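Local coordinates for protein probable starch synthase 4, chloroplastic/amyloplastic (Arabidopsis thaliana, PDB 6GNE) that is probably a starch synthase of plastids, a glycosyltransferase of the two-domain GT-B fold, and binds ADP and glycan, at residues H329-G339 against E448-F459. Residues are numbered along the deposited sequence; the frame is centred on the assembly and turned at random.
Sequences HAIYRTLELGG and EQGFNYALERAF
Two helices on one side of the C-terminal parallel sheet pack here, from His329 against Glu448 and Asn452 at one end to Leu337 against Phe459 at the other. Their short axes lie 11.0 Å apart and run in roughly the same sense, crossing at -37°. The end of the seam at His329 is polar. With CG anti to the backbone N (chi1 173°), the His329 ring swings across to helix 448-464, one face under Glu448: the carboxylate stacks almost flat on it, planes 11° apart, and Glu448 CG makes a CH-pi contact 3.8 Å from the ring centroid. At the ring edge His329 NE2 donates to Asn452 OD1 at 2.6 Å, in the imidazole plane and onto an amide lone pair, which fixes the ring's rotation. Asn452 ND2 lies over the rim of one face of the Arg333 guanidinium, the two planes nearly parallel, while Arg333 NH1 salt-bridges Glu336 OE1.

This is the Rossmann-like C-terminal half of a GT-B glycosyltransferase, and the side chains beneath the seam rest on the sheet: Ala330 and Phe451 both touch Ile391 of strand 389-392. Ala330 CB sits 3.5 Å from Phe451 CZ, and Leu455 CD2 lies 3.5 Å from the bent aliphatic part of Arg333 at CG. Leu337 CD2 lies over the rim of one face of Phe459 and Leu337 CB meets ring atom CD2; the ring edge meets Thr334 CG2 and, at CE2, Gly339 N 3.7 Å away. Gly338, with positive phi, ends helix 324-336 in a Schellman motif, and Lys463 hydrogen-bonds Leu337 O.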
loop_
_atom_site.group_PDB
_atom_site.type_symbol
_atom_site.label_atom_id
_atom_site.label_comp_id
_atom_site.label_asym_id
_atom_site.label_seq_id
_atom_site.Cartn_x
_atom_site.Cartn_y
_atom_site.Cartn_z
ATOM N N HIS A 329 -20.344 -10.007 -7.970
ATOM C CA HIS A 329 -20.700 -10.812 -9.130
ATOM C C HIS A 329 -19.842 -12.048 -9.243
ATOM O O HIS A 329 -20.327 -13.124 -9.541
ATOM C CB HIS A 329 -20.605 -10.012 -10.432
ATOM C CG HIS A 329 -20.793 -10.847 -11.664
ATOM N ND1 HIS A 329 -21.979 -11.478 -11.951
ATOM C CD2 HIS A 329 -19.939 -11.179 -12.667
ATOM C CE1 HIS A 329 -21.858 -12.145 -13.089
ATOM N NE2 HIS A 329 -20.629 -11.979 -13.548
ATOM N N ALA A 330 -18.552 -11.887 -9.011
ATOM C CA ALA A 330 -17.580 -12.974 -9.132
ATOM C C ALA A 330 -17.859 -14.128 -8.185
ATOM O O ALA A 330 -17.534 -15.258 -8.514
ATOM C CB ALA A 330 -16.173 -12.448 -8.889
ATOM N N ILE A 331 -18.438 -13.837 -7.017
ATOM C CA ILE A 331 -18.777 -14.884 -6.095
ATOM C C ILE A 331 -19.762 -15.842 -6.773
ATOM O O ILE A 331 -19.520 -17.055 -6.829
ATOM C CB ILE A 331 -19.371 -14.345 -4.783
ATOM C CG1 ILE A 331 -18.298 -13.634 -3.962
ATOM C CG2 ILE A 331 -19.959 -15.476 -3.930
ATOM C CD1 ILE A 331 -18.859 -12.711 -2.883
ATOM N N TYR A 332 -20.843 -15.287 -7.294
ATOM C CA TYR A 332 -21.896 -16.091 -7.910
ATOM C C TYR A 332 -21.462 -16.728 -9.214
ATOM O O TYR A 332 -21.830 -17.853 -9.500
ATOM C CB TYR A 332 -23.193 -15.269 -8.111
ATOM C CG TYR A 332 -23.787 -14.807 -6.818
ATOM C CD1 TYR A 332 -24.606 -15.630 -6.100
ATOM C CD2 TYR A 332 -23.475 -13.535 -6.294
ATOM C CE1 TYR A 332 -25.155 -15.210 -4.902
ATOM C CE2 TYR A 332 -24.018 -13.085 -5.093
ATOM C CZ TYR A 332 -24.865 -13.930 -4.395
ATOM O OH TYR A 332 -25.441 -13.551 -3.202
ATOM N N ARG A 333 -20.669 -16.017 -9.994
ATOM C CA ARG A 333 -20.238 -16.548 -11.271
ATOM C C ARG A 333 -19.283 -17.744 -11.091
ATOM O O ARG A 333 -19.362 -18.747 -11.820
ATOM C CB ARG A 333 -19.571 -15.450 -12.105
ATOM C CG ARG A 333 -19.311 -15.843 -13.549
ATOM C CD ARG A 333 -20.607 -16.265 -14.225
ATOM N NE ARG A 333 -20.481 -16.249 -15.670
ATOM C CZ ARG A 333 -21.480 -16.458 -16.515
ATOM N NH1 ARG A 333 -22.702 -16.719 -16.074
ATOM N NH2 ARG A 333 -21.265 -16.379 -17.814
ATOM N N THR A 334 -18.370 -17.598 -10.138
ATOM C CA THR A 334 -17.434 -18.632 -9.789
ATOM C C THR A 334 -18.185 -19.892 -9.423
ATOM O O THR A 334 -17.836 -20.985 -9.886
ATOM C CB THR A 334 -16.547 -18.198 -8.620
ATOM O OG1 THR A 334 -15.666 -17.153 -9.041
ATOM C CG2 THR A 334 -15.723 -19.358 -8.102
ATOM N N LEU A 335 -19.184 -19.730 -8.572
ATOM C CA LEU A 335 -20.048 -20.809 -8.195
ATOM C C LEU A 335 -20.798 -21.405 -9.424
ATOM O O LEU A 335 -20.844 -22.622 -9.597
ATOM C CB LEU A 335 -21.038 -20.295 -7.163
ATOM C CG LEU A 335 -22.033 -21.281 -6.584
ATOM C CD1 LEU A 335 -21.286 -22.380 -5.858
ATOM C CD2 LEU A 335 -22.975 -20.591 -5.655
ATOM N N GLU A 336 -21.355 -20.554 -10.276
ATOM C CA GLU A 336 -22.066 -21.004 -11.466
ATOM C C GLU A 336 -21.167 -21.845 -12.393
ATOM O O GLU A 336 -21.609 -22.840 -12.964
ATOM C CB GLU A 336 -22.628 -19.790 -12.222
ATOM C CG GLU A 336 -23.484 -20.141 -13.428
ATOM C CD GLU A 336 -24.147 -18.933 -14.055
ATOM O OE1 GLU A 336 -23.789 -17.771 -13.731
ATOM O OE2 GLU A 336 -24.994 -19.146 -14.933
ATOM N N LEU A 337 -19.905 -21.433 -12.494
ATOM C CA LEU A 337 -18.925 -22.082 -13.354
ATOM C C LEU A 337 -18.306 -23.350 -12.735
ATOM O O LEU A 337 -17.453 -23.976 -13.375
ATOM C CB LEU A 337 -17.813 -21.095 -13.747
ATOM C CG LEU A 337 -17.895 -20.364 -15.102
ATOM C CD1 LEU A 337 -19.267 -19.828 -15.395
ATOM C CD2 LEU A 337 -16.897 -19.214 -15.134
ATOM N N GLY A 338 -18.720 -23.720 -11.511
ATOM C CA GLY A 338 -18.268 -24.931 -10.848
ATOM C C GLY A 338 -16.970 -24.793 -10.068
ATOM O O GLY A 338 -16.252 -25.772 -9.914
ATOM N N GLY A 339 -16.660 -23.579 -9.601
ATOM C CA GLY A 339 -15.504 -23.332 -8.747
ATOM C C GLY A 339 -15.944 -23.025 -7.339
ATOM O O GLY A 339 -17.136 -22.989 -7.053
ATOM N N GLU A 448 -19.949 -6.763 -15.905
ATOM C CA GLU A 448 -20.007 -8.205 -15.735
ATOM C C GLU A 448 -19.597 -8.940 -17.008
ATOM O O GLU A 448 -18.892 -9.927 -16.980
ATOM C CB GLU A 448 -21.390 -8.640 -15.284
ATOM C CG GLU A 448 -21.789 -8.084 -13.921
ATOM C CD GLU A 448 -23.117 -8.623 -13.413
ATOM O OE1 GLU A 448 -23.829 -9.456 -14.111
ATOM O OE2 GLU A 448 -23.429 -8.172 -12.285
ATOM N N GLN A 449 -20.015 -8.413 -18.134
ATOM C CA GLN A 449 -19.646 -8.958 -19.429
ATOM C C GLN A 449 -18.097 -9.065 -19.576
ATOM O O GLN A 449 -17.569 -10.127 -19.896
ATOM C CB GLN A 449 -20.241 -8.071 -20.526
ATOM C CG GLN A 449 -20.643 -8.762 -21.804
ATOM C CD GLN A 449 -19.999 -8.112 -23.052
ATOM O OE1 GLN A 449 -20.655 -7.392 -23.849
ATOM N NE2 GLN A 449 -18.695 -8.360 -23.215
ATOM N N GLY A 450 -17.377 -7.972 -19.306
ATOM C CA GLY A 450 -15.937 -7.965 -19.423
ATOM C C GLY A 450 -15.297 -8.961 -18.480
ATOM O O GLY A 450 -14.456 -9.780 -18.897
ATOM N N PHE A 451 -15.709 -8.899 -17.212
ATOM C CA PHE A 451 -15.188 -9.791 -16.199
ATOM C C PHE A 451 -15.456 -11.260 -16.556
ATOM O O PHE A 451 -14.550 -12.103 -16.431
ATOM C CB PHE A 451 -15.750 -9.416 -14.783
ATOM C CG PHE A 451 -15.256 -10.310 -13.675
ATOM C CD1 PHE A 451 -14.061 -10.049 -13.053
ATOM C CD2 PHE A 451 -15.956 -11.472 -13.318
ATOM C CE1 PHE A 451 -13.537 -10.884 -12.086
ATOM C CE2 PHE A 451 -15.450 -12.334 -12.336
ATOM C CZ PHE A 451 -14.225 -12.019 -11.717
ATOM N N ASN A 452 -16.685 -11.566 -16.986
ATOM C CA ASN A 452 -17.086 -12.955 -17.370
ATOM C C ASN A 452 -16.169 -13.611 -18.388
ATOM O O ASN A 452 -15.794 -14.764 -18.228
ATOM C CB ASN A 452 -18.522 -13.017 -17.872
ATOM C CG ASN A 452 -19.565 -12.877 -16.747
ATOM O OD1 ASN A 452 -19.239 -12.798 -15.557
ATOM N ND2 ASN A 452 -20.825 -12.813 -17.123
ATOM N N TYR A 453 -15.778 -12.875 -19.418
ATOM C CA TYR A 453 -14.898 -13.424 -20.449
ATOM C C TYR A 453 -13.524 -13.787 -19.895
ATOM O O TYR A 453 -13.005 -14.852 -20.219
ATOM C CB TYR A 453 -14.793 -12.478 -21.651
ATOM C CG TYR A 453 -14.097 -13.083 -22.859
ATOM C CD1 TYR A 453 -14.534 -14.317 -23.399
ATOM C CD2 TYR A 453 -12.973 -12.443 -23.459
ATOM C CE1 TYR A 453 -13.899 -14.878 -24.492
ATOM C CE2 TYR A 453 -12.332 -13.004 -24.550
ATOM C CZ TYR A 453 -12.802 -14.212 -25.068
ATOM O OH TYR A 453 -12.190 -14.784 -26.160
ATOM N N ALA A 454 -12.948 -12.949 -19.038
ATOM C CA ALA A 454 -11.699 -13.311 -18.372
ATOM C C ALA A 454 -11.857 -14.525 -17.443
ATOM O O ALA A 454 -11.009 -15.414 -17.438
ATOM C CB ALA A 454 -11.130 -12.134 -17.601
ATOM N N LEU A 455 -12.934 -14.561 -16.670
ATOM C CA LEU A 455 -13.164 -15.667 -15.757
ATOM C C LEU A 455 -13.409 -16.987 -16.514
ATOM O O LEU A 455 -12.834 -18.022 -16.159
ATOM C CB LEU A 455 -14.321 -15.344 -14.826
ATOM C CG LEU A 455 -14.485 -16.288 -13.632
ATOM C CD1 LEU A 455 -13.424 -16.026 -12.585
ATOM C CD2 LEU A 455 -15.847 -16.123 -12.974
ATOM N N GLU A 456 -14.243 -16.942 -17.553
ATOM C CA GLU A 456 -14.511 -18.091 -18.436
ATOM C C GLU A 456 -13.200 -18.673 -18.960
ATOM O O GLU A 456 -12.971 -19.873 -18.835
ATOM C CB GLU A 456 -15.428 -17.660 -19.591
ATOM C CG GLU A 456 -15.756 -18.711 -20.654
ATOM C CD GLU A 456 -16.479 -18.141 -21.910
ATOM O OE1 GLU A 456 -16.255 -16.966 -22.298
ATOM O OE2 GLU A 456 -17.274 -18.866 -22.559
ATOM N N ARG A 457 -12.323 -17.819 -19.497
ATOM C CA ARG A 457 -11.054 -18.300 -20.061
ATOM C C ARG A 457 -10.154 -18.877 -19.003
ATOM O O ARG A 457 -9.526 -19.877 -19.219
ATOM C CB ARG A 457 -10.331 -17.224 -20.873
ATOM C CG ARG A 457 -11.082 -16.853 -22.148
ATOM C CD ARG A 457 -10.386 -15.782 -22.974
ATOM N NE ARG A 457 -10.345 -14.471 -22.316
ATOM C CZ ARG A 457 -9.265 -13.924 -21.746
ATOM N NH1 ARG A 457 -9.372 -12.754 -21.163
ATOM N NH2 ARG A 457 -8.063 -14.516 -21.774
ATOM N N ALA A 458 -10.133 -18.281 -17.829
ATOM C CA ALA A 458 -9.312 -18.768 -16.747
ATOM C C ALA A 458 -9.780 -20.148 -16.286
ATOM O O ALA A 458 -8.959 -21.047 -16.096
ATOM C CB ALA A 458 -9.311 -17.784 -15.598
ATOM N N PHE A 459 -11.087 -20.331 -16.143
ATOM C CA PHE A 459 -11.657 -21.650 -15.791
ATOM C C PHE A 459 -11.411 -22.703 -16.852
ATOM O O PHE A 459 -11.067 -23.821 -16.524
ATOM C CB PHE A 459 -13.155 -21.578 -15.473
ATOM C CG PHE A 459 -13.447 -21.212 -14.042
ATOM C CD1 PHE A 459 -12.872 -20.087 -13.464
ATOM C CD2 PHE A 459 -14.288 -21.999 -13.279
ATOM C CE1 PHE A 459 -13.128 -19.760 -12.155
ATOM C CE2 PHE A 459 -14.567 -21.681 -11.968
ATOM C CZ PHE A 459 -13.984 -20.553 -11.404
#